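Local coordinates for aminotransferase, class V family protein (Trichomonas vaginalis, PDB 5F8V) that probably catalyses the pyridoxal phosphate-dependent transfer of an amino group between O-phospho-L-serine and 2-oxoglutarate, the second step of serine biosynthesis from 3-phosphoglycerate, at residues R5-P13 with Q330-G338; S301-R309 with V342-Y350. One frame throughout, in Å; residues are numbered along the deposited sequence.

Contact 1: R5-P13 with Q330-G338; sequences RAYNFSAGP and QRKLLTLKG
Three backbone hydrogen bonds join Tyr7 and Phe9 to Lys332 and Leu334. Tyr7 N gives a bent bond to Lys332 O (3.1 Å), Leu334 N reaches Tyr7 O almost dead straight (2.9 Å, 179° at the hydrogen), and Phe9 N closes on Leu334 O. Strands 7-8 and 333-334 run parallel, with Tyr7 beside Leu333 and Asn8 beside Leu334: a two-stranded parallel sheet formed where the N terminus meets the small C-terminal part of this class-V aminotransferase. Lys332, with positive phi, is the C-prime residue of the Schellman motif ending helix 318-329, which turns the chain into strand 333-334.

Apolar contacts lie on both faces. On the Tyr7 side, Leu333 serves two rings with one methyl: its CD2 sits 3.7 Å from Tyr7 CD2 and 3.7 Å from Phe9 CE2, the latter at the ring edge. Leu336 CD2 lies over a face of the Phe9 ring. Toward the second subunit, Leu334 CD1 presses tightly on Ala6 CB (3.5 Å), and Lys332, bent at chi3 (74°), brings CE to 3.7 Å from Ala6 CB.

Of the polar side chains, Asn8 OD1 takes Ser10 N in an Asx turn, while its ND2 bonds to Glu40 O of the second subunit.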
ATOM      1  N   ARG A   5      -0.428  -8.598 -26.768  1.00 19.52           N
ATOM      2  CA  ARG A   5      -1.338  -8.466 -25.585  1.00 19.45           C
ATOM      3  C   ARG A   5      -2.266  -9.675 -25.520  1.00 19.57           C
ATOM      4  O   ARG A   5      -2.867 -10.055 -26.532  1.00 19.69           O
ATOM      5  CB  ARG A   5      -2.180  -7.194 -25.680  1.00 19.69           C
ATOM      6  CG  ARG A   5      -1.376  -5.899 -25.678  1.00 19.60           C
ATOM      7  CD  ARG A   5      -0.993  -5.480 -24.271  1.00 18.74           C
ATOM      8  NE  ARG A   5      -2.170  -5.026 -23.525  1.00 18.13           N
ATOM      9  CZ  ARG A   5      -2.223  -4.829 -22.208  1.00 17.63           C
ATOM     10  NH1 ARG A   5      -1.153  -5.034 -21.428  1.00 17.52           N
ATOM     11  NH2 ARG A   5      -3.362  -4.412 -21.663  1.00 17.31           N
ATOM     12  N   ALA A   6      -2.366 -10.283 -24.342  1.00 18.92           N
ATOM     13  CA  ALA A   6      -3.275 -11.410 -24.130  1.00 18.35           C
ATOM     14  C   ALA A   6      -4.668 -10.898 -23.815  1.00 17.76           C
ATOM     15  O   ALA A   6      -4.851  -9.725 -23.496  1.00 17.47           O
ATOM     16  CB  ALA A   6      -2.765 -12.291 -23.004  1.00 18.09           C
ATOM     17  N   TYR A   7      -5.649 -11.785 -23.934  1.00 17.26           N
ATOM     18  CA  TYR A   7      -6.990 -11.525 -23.430  1.00 16.83           C
ATOM     19  C   TYR A   7      -7.029 -11.930 -21.960  1.00 16.63           C
ATOM     20  O   TYR A   7      -7.051 -13.117 -21.633  1.00 17.85           O
ATOM     21  CB  TYR A   7      -8.027 -12.305 -24.230  1.00 16.73           C
ATOM     22  CG  TYR A   7      -8.084 -11.954 -25.697  1.00 16.71           C
ATOM     23  CD1 TYR A   7      -8.097 -10.617 -26.125  1.00 16.87           C
ATOM     24  CD2 TYR A   7      -8.155 -12.954 -26.669  1.00 16.54           C
ATOM     25  CE1 TYR A   7      -8.176 -10.293 -27.469  1.00 16.62           C
ATOM     26  CE2 TYR A   7      -8.231 -12.634 -28.020  1.00 16.75           C
ATOM     27  CZ  TYR A   7      -8.241 -11.305 -28.410  1.00 16.51           C
ATOM     28  OH  TYR A   7      -8.327 -10.978 -29.728  1.00 16.52           O
ATOM     29  N   ASN A   8      -7.048 -10.933 -21.084  1.00 15.65           N
ATOM     30  CA  ASN A   8      -6.804 -11.112 -19.664  1.00 15.06           C
ATOM     31  C   ASN A   8      -8.106 -11.044 -18.857  1.00 14.90           C
ATOM     32  O   ASN A   8      -8.692  -9.972 -18.703  1.00 14.78           O
ATOM     33  CB  ASN A   8      -5.819 -10.031 -19.209  1.00 14.98           C
ATOM     34  CG  ASN A   8      -5.423 -10.153 -17.749  1.00 14.58           C
ATOM     35  OD1 ASN A   8      -5.685 -11.154 -17.091  1.00 14.43           O
ATOM     36  ND2 ASN A   8      -4.784  -9.116 -17.241  1.00 14.32           N
ATOM     37  N   PHE A   9      -8.542 -12.194 -18.341  1.00 14.11           N
ATOM     38  CA  PHE A   9      -9.749 -12.266 -17.529  1.00 13.94           C
ATOM     39  C   PHE A   9      -9.461 -12.422 -16.031  1.00 13.80           C
ATOM     40  O   PHE A   9     -10.298 -12.923 -15.300  1.00 13.66           O
ATOM     41  CB  PHE A   9     -10.640 -13.393 -18.045  1.00 13.79           C
ATOM     42  CG  PHE A   9     -11.165 -13.159 -19.428  1.00 13.74           C
ATOM     43  CD1 PHE A   9     -12.295 -12.376 -19.630  1.00 13.82           C
ATOM     44  CD2 PHE A   9     -10.536 -13.716 -20.528  1.00 13.67           C
ATOM     45  CE1 PHE A   9     -12.783 -12.148 -20.913  1.00 14.05           C
ATOM     46  CE2 PHE A   9     -11.021 -13.497 -21.808  1.00 13.79           C
ATOM     47  CZ  PHE A   9     -12.154 -12.720 -22.003  1.00 13.73           C
ATOM     48  N   SER A  10      -8.294 -11.968 -15.563  1.00 14.26           N
ATOM     49  CA  SER A  10      -7.965 -12.073 -14.150  1.00 14.63           C
ATOM     50  C   SER A  10      -8.944 -11.274 -13.301  1.00 14.82           C
ATOM     51  O   SER A  10      -9.279 -10.141 -13.634  1.00 14.66           O
ATOM     52  CB  SER A  10      -6.552 -11.589 -13.858  1.00 14.94           C
ATOM     53  OG  SER A  10      -6.321 -11.623 -12.457  1.00 15.16           O
ATOM     54  N   ALA A  11      -9.375 -11.881 -12.201  1.00 15.46           N
ATOM     55  CA  ALA A  11     -10.304 -11.264 -11.269  1.00 15.74           C
ATOM     56  C   ALA A  11      -9.667 -10.136 -10.460  1.00 15.69           C
ATOM     57  O   ALA A  11     -10.378  -9.288  -9.947  1.00 15.89           O
ATOM     58  CB  ALA A  11     -10.880 -12.316 -10.329  1.00 15.63           C
ATOM     59  N   GLY A  12      -8.346 -10.128 -10.328  1.00 16.20           N
ATOM     60  CA  GLY A  12      -7.664  -9.115  -9.507  1.00 15.98           C
ATOM     61  C   GLY A  12      -6.260  -9.535  -9.078  1.00 16.04           C
ATOM     62  O   GLY A  12      -6.126 -10.587  -8.457  1.00 17.31           O
ATOM     63  N   PRO A  13      -5.207  -8.760  -9.375  1.00 15.38           N
ATOM     64  CA  PRO A  13      -5.251  -7.557 -10.201  1.00 14.86           C
ATOM     65  C   PRO A  13      -5.664  -7.845 -11.643  1.00 14.94           C
ATOM     66  O   PRO A  13      -5.549  -8.982 -12.124  1.00 15.20           O
ATOM     67  CB  PRO A  13      -3.813  -7.030 -10.133  1.00 14.99           C
ATOM     68  CG  PRO A  13      -3.316  -7.510  -8.826  1.00 14.82           C
ATOM     69  CD  PRO A  13      -3.951  -8.846  -8.608  1.00 14.98           C
ATOM     70  N   GLN A 330      -4.797 -22.008 -24.372  1.00 21.21           N
ATOM     71  CA  GLN A 330      -4.111 -22.241 -25.651  1.00 22.88           C
ATOM     72  C   GLN A 330      -4.575 -21.278 -26.764  1.00 23.44           C
ATOM     73  O   GLN A 330      -3.928 -21.189 -27.800  1.00 23.66           O
ATOM     74  CB  GLN A 330      -4.180 -23.731 -26.073  1.00 23.56           C
ATOM     75  CG  GLN A 330      -5.529 -24.246 -26.535  1.00 24.54           C
ATOM     76  CD  GLN A 330      -5.566 -25.751 -26.765  1.00 25.04           C
ATOM     77  OE1 GLN A 330      -5.836 -26.192 -27.870  1.00 26.24           O
ATOM     78  NE2 GLN A 330      -5.309 -26.539 -25.722  1.00 25.11           N
ATOM     79  N   ARG A 331      -5.688 -20.566 -26.540  1.00 24.31           N
ATOM     80  CA  ARG A 331      -6.115 -19.427 -27.375  1.00 23.96           C
ATOM     81  C   ARG A 331      -5.802 -18.046 -26.751  1.00 24.18           C
ATOM     82  O   ARG A 331      -6.403 -17.038 -27.133  1.00 24.92           O
ATOM     83  CB  ARG A 331      -7.623 -19.525 -27.632  1.00 24.77           C
ATOM     84  CG  ARG A 331      -8.068 -20.795 -28.334  1.00 25.41           C
ATOM     85  CD  ARG A 331      -9.566 -20.996 -28.222  1.00 26.01           C
ATOM     86  NE  ARG A 331     -10.049 -21.936 -29.235  1.00 27.22           N
ATOM     87  CZ  ARG A 331     -10.827 -21.648 -30.283  1.00 28.28           C
ATOM     88  NH1 ARG A 331     -11.285 -20.409 -30.518  1.00 28.14           N
ATOM     89  NH2 ARG A 331     -11.168 -22.630 -31.121  1.00 28.42           N
ATOM     90  N   LYS A 332      -4.877 -17.997 -25.792  1.00 24.19           N
ATOM     91  CA  LYS A 332      -4.525 -16.763 -25.072  1.00 24.55           C
ATOM     92  C   LYS A 332      -5.707 -16.063 -24.341  1.00 22.93           C
ATOM     93  O   LYS A 332      -5.700 -14.841 -24.142  1.00 21.20           O
ATOM     94  CB  LYS A 332      -3.762 -15.791 -25.997  1.00 26.01           C
ATOM     95  CG  LYS A 332      -2.299 -16.167 -26.221  1.00 27.83           C
ATOM     96  CD  LYS A 332      -1.494 -15.035 -26.859  1.00 29.78           C
ATOM     97  CE  LYS A 332      -1.175 -13.893 -25.888  1.00 30.76           C
ATOM     98  NZ  LYS A 332      -0.139 -14.206 -24.854  1.00 31.46           N
ATOM     99  N   LEU A 333      -6.701 -16.855 -23.940  1.00 21.41           N
ATOM    100  CA  LEU A 333      -7.785 -16.397 -23.075  1.00 20.90           C
ATOM    101  C   LEU A 333      -7.349 -16.837 -21.681  1.00 20.66           C
ATOM    102  O   LEU A 333      -7.461 -18.006 -21.339  1.00 20.21           O
ATOM    103  CB  LEU A 333      -9.117 -17.034 -23.478  1.00 20.36           C
ATOM    104  CG  LEU A 333      -9.650 -16.704 -24.875  1.00 20.16           C
ATOM    105  CD1 LEU A 333     -10.614 -17.775 -25.355  1.00 19.73           C
ATOM    106  CD2 LEU A 333     -10.313 -15.335 -24.896  1.00 20.16           C
ATOM    107  N   LEU A 334      -6.807 -15.902 -20.906  1.00 20.56           N
ATOM    108  CA  LEU A 334      -6.087 -16.232 -19.675  1.00 20.79           C
ATOM    109  C   LEU A 334      -6.906 -15.997 -18.406  1.00 21.16           C
ATOM    110  O   LEU A 334      -7.666 -15.032 -18.312  1.00 20.14           O
ATOM    111  CB  LEU A 334      -4.793 -15.416 -19.599  1.00 20.69           C
ATOM    112  CG  LEU A 334      -3.791 -15.634 -20.751  1.00 20.64           C
ATOM    113  CD1 LEU A 334      -2.563 -14.760 -20.545  1.00 20.52           C
ATOM    114  CD2 LEU A 334      -3.389 -17.093 -20.874  1.00 20.12           C
ATOM    115  N   THR A 335      -6.709 -16.896 -17.440  1.00 21.86           N
ATOM    116  CA  THR A 335      -7.310 -16.838 -16.099  1.00 22.01           C
ATOM    117  C   THR A 335      -8.836 -16.934 -16.143  1.00 22.66           C
ATOM    118  O   THR A 335      -9.565 -16.188 -15.479  1.00 22.16           O
ATOM    119  CB  THR A 335      -6.813 -15.609 -15.304  1.00 22.20           C
ATOM    120  OG1 THR A 335      -5.399 -15.483 -15.469  1.00 21.63           O
ATOM    121  CG2 THR A 335      -7.117 -15.748 -13.795  1.00 22.09           C
ATOM    122  N   LEU A 336      -9.306 -17.883 -16.947  1.00 23.35           N
ATOM    123  CA  LEU A 336     -10.708 -18.278 -16.939  1.00 23.93           C
ATOM    124  C   LEU A 336     -10.972 -19.355 -15.893  1.00 24.44           C
ATOM    125  O   LEU A 336     -12.110 -19.753 -15.703  1.00 24.19           O
ATOM    126  CB  LEU A 336     -11.145 -18.719 -18.341  1.00 24.36           C
ATOM    127  CG  LEU A 336     -11.424 -17.488 -19.214  1.00 24.39           C
ATOM    128  CD1 LEU A 336     -11.169 -17.765 -20.668  1.00 25.10           C
ATOM    129  CD2 LEU A 336     -12.846 -16.980 -19.010  1.00 24.91           C
ATOM    130  N   LYS A 337      -9.919 -19.815 -15.212  1.00 26.13           N
ATOM    131  CA  LYS A 337     -10.045 -20.714 -14.068  1.00 26.72           C
ATOM    132  C   LYS A 337     -10.770 -19.998 -12.931  1.00 26.40           C
ATOM    133  O   LYS A 337     -10.348 -18.920 -12.509  1.00 25.21           O
ATOM    134  CB  LYS A 337      -8.652 -21.152 -13.608  1.00 28.50           C
ATOM    135  CG  LYS A 337      -8.629 -22.160 -12.474  1.00 30.37           C
ATOM    136  CD  LYS A 337      -7.222 -22.699 -12.261  1.00 32.20           C
ATOM    137  CE  LYS A 337      -7.228 -23.987 -11.452  1.00 33.36           C
ATOM    138  NZ  LYS A 337      -5.867 -24.597 -11.434  1.00 34.01           N
ATOM    139  N   GLY A 338     -11.859 -20.593 -12.450  1.00 26.32           N
ATOM    140  CA  GLY A 338     -12.643 -20.009 -11.363  1.00 26.45           C
ATOM    141  C   GLY A 338     -11.876 -20.047 -10.053  1.00 26.35           C
ATOM    142  O   GLY A 338     -10.875 -20.763  -9.938  1.00 25.70           O
TER

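Contact 2: S301-R309 with V342-Y350; sequences SRMNMPFFR and VGGFRASCY
With CG beside its backbone N and the amide turned across the chain, Asn304 swings ND2 to Ser348 and Tyr350; Phe307, its CG wedged between N and the carbonyl carbon (chi1 58°), lays its ring against Phe345. Strands 304-307 and 345-348 form an antiparallel two-stranded sheet in the C-terminal part of the chain, their short axes at 164°. Met305 with Ala347 and Phe307 with Phe345 are hydrogen-bonded pairs, each with two N-H to O bonds; Cys349 N to Met303 O (2.8 Å) continues the pattern.

On the Phe307 face, Phe345 CB makes a CH-pi contact 3.7 Å from the ring centroid, and the two rings meet obliquely. Met305 CE reaches Cys349 CB, and helices 267-286, 318-329 and 355-367 pack on this face. At one end of the sheet, Met303 SD meets Tyr350 obliquely, a Met-aromatic contact; at the other, Phe308 CD1 is 3.8 Å from Gly344 CA, and its ring edge faces Val342 O.

On the opposite face, Asn304 also has Asn156 as a polar partner, and Tyr350 OH bonds to Ala11 O. Asn304 ND2 makes a bent bond to Ser348 OG and a nearly straight one to Tyr350 OH (3.1 Å, 168°), close to the amide plane.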
ATOM      1  N   SER A 301     -24.025 -10.426 -11.892  1.00 14.39           N
ATOM      2  CA  SER A 301     -22.967  -9.436 -11.979  1.00 14.11           C
ATOM      3  C   SER A 301     -22.627  -9.099 -13.425  1.00 14.53           C
ATOM      4  O   SER A 301     -22.596  -9.984 -14.291  1.00 13.69           O
ATOM      5  CB  SER A 301     -21.723  -9.945 -11.256  1.00 13.98           C
ATOM      6  OG  SER A 301     -20.624  -9.065 -11.376  1.00 14.17           O
ATOM      7  N   ARG A 302     -22.386  -7.808 -13.673  1.00 14.52           N
ATOM      8  CA  ARG A 302     -21.846  -7.357 -14.948  1.00 15.32           C
ATOM      9  C   ARG A 302     -20.335  -7.560 -15.000  1.00 15.92           C
ATOM     10  O   ARG A 302     -19.770  -7.562 -16.081  1.00 17.47           O
ATOM     11  CB  ARG A 302     -22.135  -5.868 -15.188  1.00 15.14           C
ATOM     12  CG  ARG A 302     -23.611  -5.479 -15.226  1.00 15.37           C
ATOM     13  CD  ARG A 302     -23.828  -3.990 -14.945  1.00 15.21           C
ATOM     14  NE  ARG A 302     -23.156  -3.612 -13.701  1.00 14.72           N
ATOM     15  CZ  ARG A 302     -22.158  -2.735 -13.575  1.00 14.84           C
ATOM     16  NH1 ARG A 302     -21.726  -2.007 -14.604  1.00 15.00           N
ATOM     17  NH2 ARG A 302     -21.606  -2.556 -12.372  1.00 14.53           N
ATOM     18  N   MET A 303     -19.690  -7.686 -13.839  1.00 17.03           N
ATOM     19  CA  MET A 303     -18.232  -7.659 -13.712  1.00 17.28           C
ATOM     20  C   MET A 303     -17.600  -9.048 -13.626  1.00 17.59           C
ATOM     21  O   MET A 303     -16.496  -9.249 -14.119  1.00 17.69           O
ATOM     22  CB  MET A 303     -17.833  -6.873 -12.459  1.00 17.93           C
ATOM     23  CG  MET A 303     -18.277  -5.412 -12.410  1.00 18.58           C
ATOM     24  SD  MET A 303     -17.343  -4.331 -13.527  1.00 20.27           S
ATOM     25  CE  MET A 303     -18.441  -4.339 -14.937  1.00 19.42           C
ATOM     26  N   ASN A 304     -18.280  -9.989 -12.971  1.00 17.57           N
ATOM     27  CA  ASN A 304     -17.750 -11.334 -12.755  1.00 17.19           C
ATOM     28  C   ASN A 304     -18.822 -12.353 -13.105  1.00 18.08           C
ATOM     29  O   ASN A 304     -19.903 -12.357 -12.510  1.00 18.82           O
ATOM     30  CB  ASN A 304     -17.299 -11.503 -11.305  1.00 16.20           C
ATOM     31  CG  ASN A 304     -16.348 -10.404 -10.851  1.00 15.74           C
ATOM     32  OD1 ASN A 304     -16.787  -9.378 -10.318  1.00 14.48           O
ATOM     33  ND2 ASN A 304     -15.041 -10.588 -11.103  1.00 15.29           N
ATOM     34  N   MET A 305     -18.524 -13.203 -14.082  1.00 18.22           N
ATOM     35  CA  MET A 305     -19.486 -14.130 -14.638  1.00 18.79           C
ATOM     36  C   MET A 305     -18.979 -15.543 -14.425  1.00 18.37           C
ATOM     37  O   MET A 305     -18.327 -16.089 -15.311  1.00 17.15           O
ATOM     38  CB  MET A 305     -19.665 -13.840 -16.132  1.00 20.03           C
ATOM     39  CG  MET A 305     -20.465 -12.576 -16.386  1.00 21.18           C
ATOM     40  SD  MET A 305     -19.789 -11.467 -17.609  1.00 23.53           S
ATOM     41  CE  MET A 305     -18.657 -10.486 -16.634  1.00 23.49           C
ATOM     42  N   PRO A 306     -19.254 -16.132 -13.237  1.00 18.18           N
ATOM     43  CA  PRO A 306     -18.921 -17.544 -13.079  1.00 18.12           C
ATOM     44  C   PRO A 306     -19.798 -18.413 -13.971  1.00 17.95           C
ATOM     45  O   PRO A 306     -20.910 -18.021 -14.345  1.00 17.24           O
ATOM     46  CB  PRO A 306     -19.170 -17.835 -11.591  1.00 18.48           C
ATOM     47  CG  PRO A 306     -19.969 -16.694 -11.075  1.00 18.32           C
ATOM     48  CD  PRO A 306     -19.795 -15.533 -12.005  1.00 18.11           C
ATOM     49  N   PHE A 307     -19.259 -19.559 -14.353  1.00 18.37           N
ATOM     50  CA  PHE A 307     -20.026 -20.583 -15.053  1.00 18.30           C
ATOM     51  C   PHE A 307     -19.319 -21.921 -14.914  1.00 18.30           C
ATOM     52  O   PHE A 307     -18.124 -21.982 -14.639  1.00 18.22           O
ATOM     53  CB  PHE A 307     -20.293 -20.213 -16.522  1.00 18.30           C
ATOM     54  CG  PHE A 307     -19.058 -19.974 -17.354  1.00 18.74           C
ATOM     55  CD1 PHE A 307     -18.394 -18.752 -17.315  1.00 18.38           C
ATOM     56  CD2 PHE A 307     -18.594 -20.951 -18.233  1.00 18.68           C
ATOM     57  CE1 PHE A 307     -17.281 -18.519 -18.107  1.00 18.65           C
ATOM     58  CE2 PHE A 307     -17.474 -20.730 -19.024  1.00 18.33           C
ATOM     59  CZ  PHE A 307     -16.819 -19.512 -18.971  1.00 18.72           C
ATOM     60  N   PHE A 308     -20.085 -22.989 -15.069  1.00 19.26           N
ATOM     61  CA  PHE A 308     -19.626 -24.324 -14.730  1.00 19.75           C
ATOM     62  C   PHE A 308     -19.993 -25.334 -15.793  1.00 20.06           C
ATOM     63  O   PHE A 308     -20.860 -25.097 -16.629  1.00 19.38           O
ATOM     64  CB  PHE A 308     -20.245 -24.750 -13.400  1.00 19.84           C
ATOM     65  CG  PHE A 308     -19.830 -23.900 -12.245  1.00 19.99           C
ATOM     66  CD1 PHE A 308     -18.767 -24.277 -11.437  1.00 20.85           C
ATOM     67  CD2 PHE A 308     -20.508 -22.724 -11.956  1.00 19.76           C
ATOM     68  CE1 PHE A 308     -18.377 -23.486 -10.366  1.00 21.17           C
ATOM     69  CE2 PHE A 308     -20.119 -21.925 -10.895  1.00 20.63           C
ATOM     70  CZ  PHE A 308     -19.051 -22.306 -10.098  1.00 20.91           C
ATOM     71  N   ARG A 309     -19.333 -26.485 -15.717  1.00 21.60           N
ATOM     72  CA  ARG A 309     -19.798 -27.688 -16.405  1.00 23.10           C
ATOM     73  C   ARG A 309     -21.234 -27.924 -15.925  1.00 23.43           C
ATOM     74  O   ARG A 309     -21.578 -27.487 -14.824  1.00 23.14           O
ATOM     75  CB  ARG A 309     -18.936 -28.899 -16.031  1.00 23.46           C
ATOM     76  CG  ARG A 309     -17.512 -28.859 -16.551  1.00 24.05           C
ATOM     77  CD  ARG A 309     -16.643 -29.983 -15.999  1.00 24.50           C
ATOM     78  NE  ARG A 309     -16.639 -30.000 -14.532  1.00 25.09           N
ATOM     79  CZ  ARG A 309     -17.379 -30.802 -13.756  1.00 25.22           C
ATOM     80  NH1 ARG A 309     -18.210 -31.714 -14.275  1.00 25.56           N
ATOM     81  NH2 ARG A 309     -17.297 -30.684 -12.435  1.00 24.99           N
ATOM     82  N   VAL A 342     -14.682 -22.757  -5.503  1.00 25.79           N
ATOM     83  CA  VAL A 342     -15.806 -23.247  -6.304  1.00 25.45           C
ATOM     84  C   VAL A 342     -15.398 -24.079  -7.528  1.00 24.64           C
ATOM     85  O   VAL A 342     -16.216 -24.833  -8.044  1.00 24.07           O
ATOM     86  CB  VAL A 342     -16.733 -22.078  -6.733  1.00 25.68           C
ATOM     87  CG1 VAL A 342     -17.370 -21.437  -5.500  1.00 26.19           C
ATOM     88  CG2 VAL A 342     -15.991 -21.020  -7.559  1.00 25.50           C
ATOM     89  N   GLY A 343     -14.152 -23.951  -7.988  1.00 24.29           N
ATOM     90  CA  GLY A 343     -13.735 -24.566  -9.249  1.00 24.10           C
ATOM     91  C   GLY A 343     -14.476 -23.964 -10.438  1.00 23.57           C
ATOM     92  O   GLY A 343     -15.029 -22.864 -10.358  1.00 23.85           O
ATOM     93  N   GLY A 344     -14.503 -24.707 -11.536  1.00 22.20           N
ATOM     94  CA  GLY A 344     -15.180 -24.273 -12.756  1.00 20.90           C
ATOM     95  C   GLY A 344     -14.541 -23.041 -13.359  1.00 19.54           C
ATOM     96  O   GLY A 344     -13.320 -22.861 -13.270  1.00 18.97           O
ATOM     97  N   PHE A 345     -15.373 -22.174 -13.945  1.00 18.41           N
ATOM     98  CA  PHE A 345     -14.883 -21.071 -14.785  1.00 17.82           C
ATOM     99  C   PHE A 345     -15.451 -19.716 -14.380  1.00 17.47           C
ATOM    100  O   PHE A 345     -16.550 -19.642 -13.838  1.00 17.54           O
ATOM    101  CB  PHE A 345     -15.223 -21.357 -16.245  1.00 17.66           C
ATOM    102  CG  PHE A 345     -15.191 -22.817 -16.585  1.00 17.04           C
ATOM    103  CD1 PHE A 345     -13.993 -23.513 -16.544  1.00 16.69           C
ATOM    104  CD2 PHE A 345     -16.359 -23.505 -16.907  1.00 16.72           C
ATOM    105  CE1 PHE A 345     -13.955 -24.868 -16.835  1.00 17.02           C
ATOM    106  CE2 PHE A 345     -16.325 -24.861 -17.196  1.00 16.76           C
ATOM    107  CZ  PHE A 345     -15.123 -25.541 -17.162  1.00 16.62           C
ATOM    108  N   ARG A 346     -14.705 -18.652 -14.669  1.00 16.80           N
ATOM    109  CA  ARG A 346     -15.170 -17.288 -14.403  1.00 16.33           C
ATOM    110  C   ARG A 346     -14.557 -16.289 -15.375  1.00 15.78           C
ATOM    111  O   ARG A 346     -13.330 -16.175 -15.463  1.00 15.20           O
ATOM    112  CB  ARG A 346     -14.840 -16.896 -12.955  1.00 16.66           C
ATOM    113  CG  ARG A 346     -15.373 -15.533 -12.505  1.00 16.99           C
ATOM    114  CD  ARG A 346     -14.967 -15.174 -11.074  1.00 17.00           C
ATOM    115  NE  ARG A 346     -13.541 -15.383 -10.824  1.00 17.36           N
ATOM    116  CZ  ARG A 346     -12.903 -15.095  -9.690  1.00 17.94           C
ATOM    117  NH1 ARG A 346     -13.527 -14.522  -8.660  1.00 18.47           N
ATOM    118  NH2 ARG A 346     -11.604 -15.359  -9.597  1.00 18.11           N
ATOM    119  N   ALA A 347     -15.411 -15.577 -16.109  1.00 15.17           N
ATOM    120  CA  ALA A 347     -14.966 -14.428 -16.893  1.00 15.01           C
ATOM    121  C   ALA A 347     -15.124 -13.197 -16.019  1.00 14.74           C
ATOM    122  O   ALA A 347     -16.242 -12.864 -15.611  1.00 14.30           O
ATOM    123  CB  ALA A 347     -15.796 -14.280 -18.154  1.00 15.02           C
ATOM    124  N   SER A 348     -14.005 -12.549 -15.709  1.00 14.88           N
ATOM    125  CA  SER A 348     -14.001 -11.249 -15.046  1.00 14.72           C
ATOM    126  C   SER A 348     -13.723 -10.207 -16.123  1.00 15.24           C
ATOM    127  O   SER A 348     -12.715 -10.307 -16.818  1.00 14.98           O
ATOM    128  CB  SER A 348     -12.944 -11.209 -13.943  1.00 14.44           C
ATOM    129  OG  SER A 348     -13.204 -12.183 -12.951  1.00 13.80           O
ATOM    130  N   CYS A 349     -14.645  -9.251 -16.280  1.00 16.08           N
ATOM    131  CA  CYS A 349     -14.621  -8.256 -17.363  1.00 16.73           C
ATOM    132  C   CYS A 349     -14.926  -6.874 -16.802  1.00 16.74           C
ATOM    133  O   CYS A 349     -16.078  -6.441 -16.752  1.00 16.47           O
ATOM    134  CB  CYS A 349     -15.651  -8.590 -18.449  1.00 17.74           C
ATOM    135  SG  CYS A 349     -15.485 -10.244 -19.163  1.00 19.50           S
ATOM    136  N   TYR A 350     -13.877  -6.187 -16.369  1.00 16.22           N
ATOM    137  CA  TYR A 350     -14.022  -4.865 -15.783  1.00 16.41           C
ATOM    138  C   TYR A 350     -14.040  -3.838 -16.909  1.00 15.91           C
ATOM    139  O   TYR A 350     -14.106  -4.210 -18.084  1.00 15.42           O
ATOM    140  CB  TYR A 350     -12.897  -4.626 -14.779  1.00 16.28           C
ATOM    141  CG  TYR A 350     -12.847  -5.675 -13.692  1.00 16.50           C
ATOM    142  CD1 TYR A 350     -13.825  -5.717 -12.707  1.00 16.45           C
ATOM    143  CD2 TYR A 350     -11.824  -6.625 -13.648  1.00 16.38           C
ATOM    144  CE1 TYR A 350     -13.793  -6.672 -11.702  1.00 16.26           C
ATOM    145  CE2 TYR A 350     -11.786  -7.588 -12.651  1.00 16.30           C
ATOM    146  CZ  TYR A 350     -12.771  -7.599 -11.673  1.00 16.18           C
ATOM    147  OH  TYR A 350     -12.760  -8.537 -10.666  1.00 15.98           O
TER

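In the fold
From the N terminus, 5-13 stays without its partner until 330-338, so contact 1 closes a loop of some 300 residues that takes in the large seven-stranded sheet. Contact 2 opens inside that loop at 301-309 and closes beyond it at 342-350, spanning helix 318-329 and strand 333-334; the two therefore cross rather than nest. Their centres are about 11 Å apart, and they touch directly: Ala11 O meets Tyr350 OH, and Gly338 N meets Gly344 O. Helix 355-367 packs against side chains of both, tying the N-terminal arm to the C-terminal sheet. Around contact 1, the second subunit also packs against the arm.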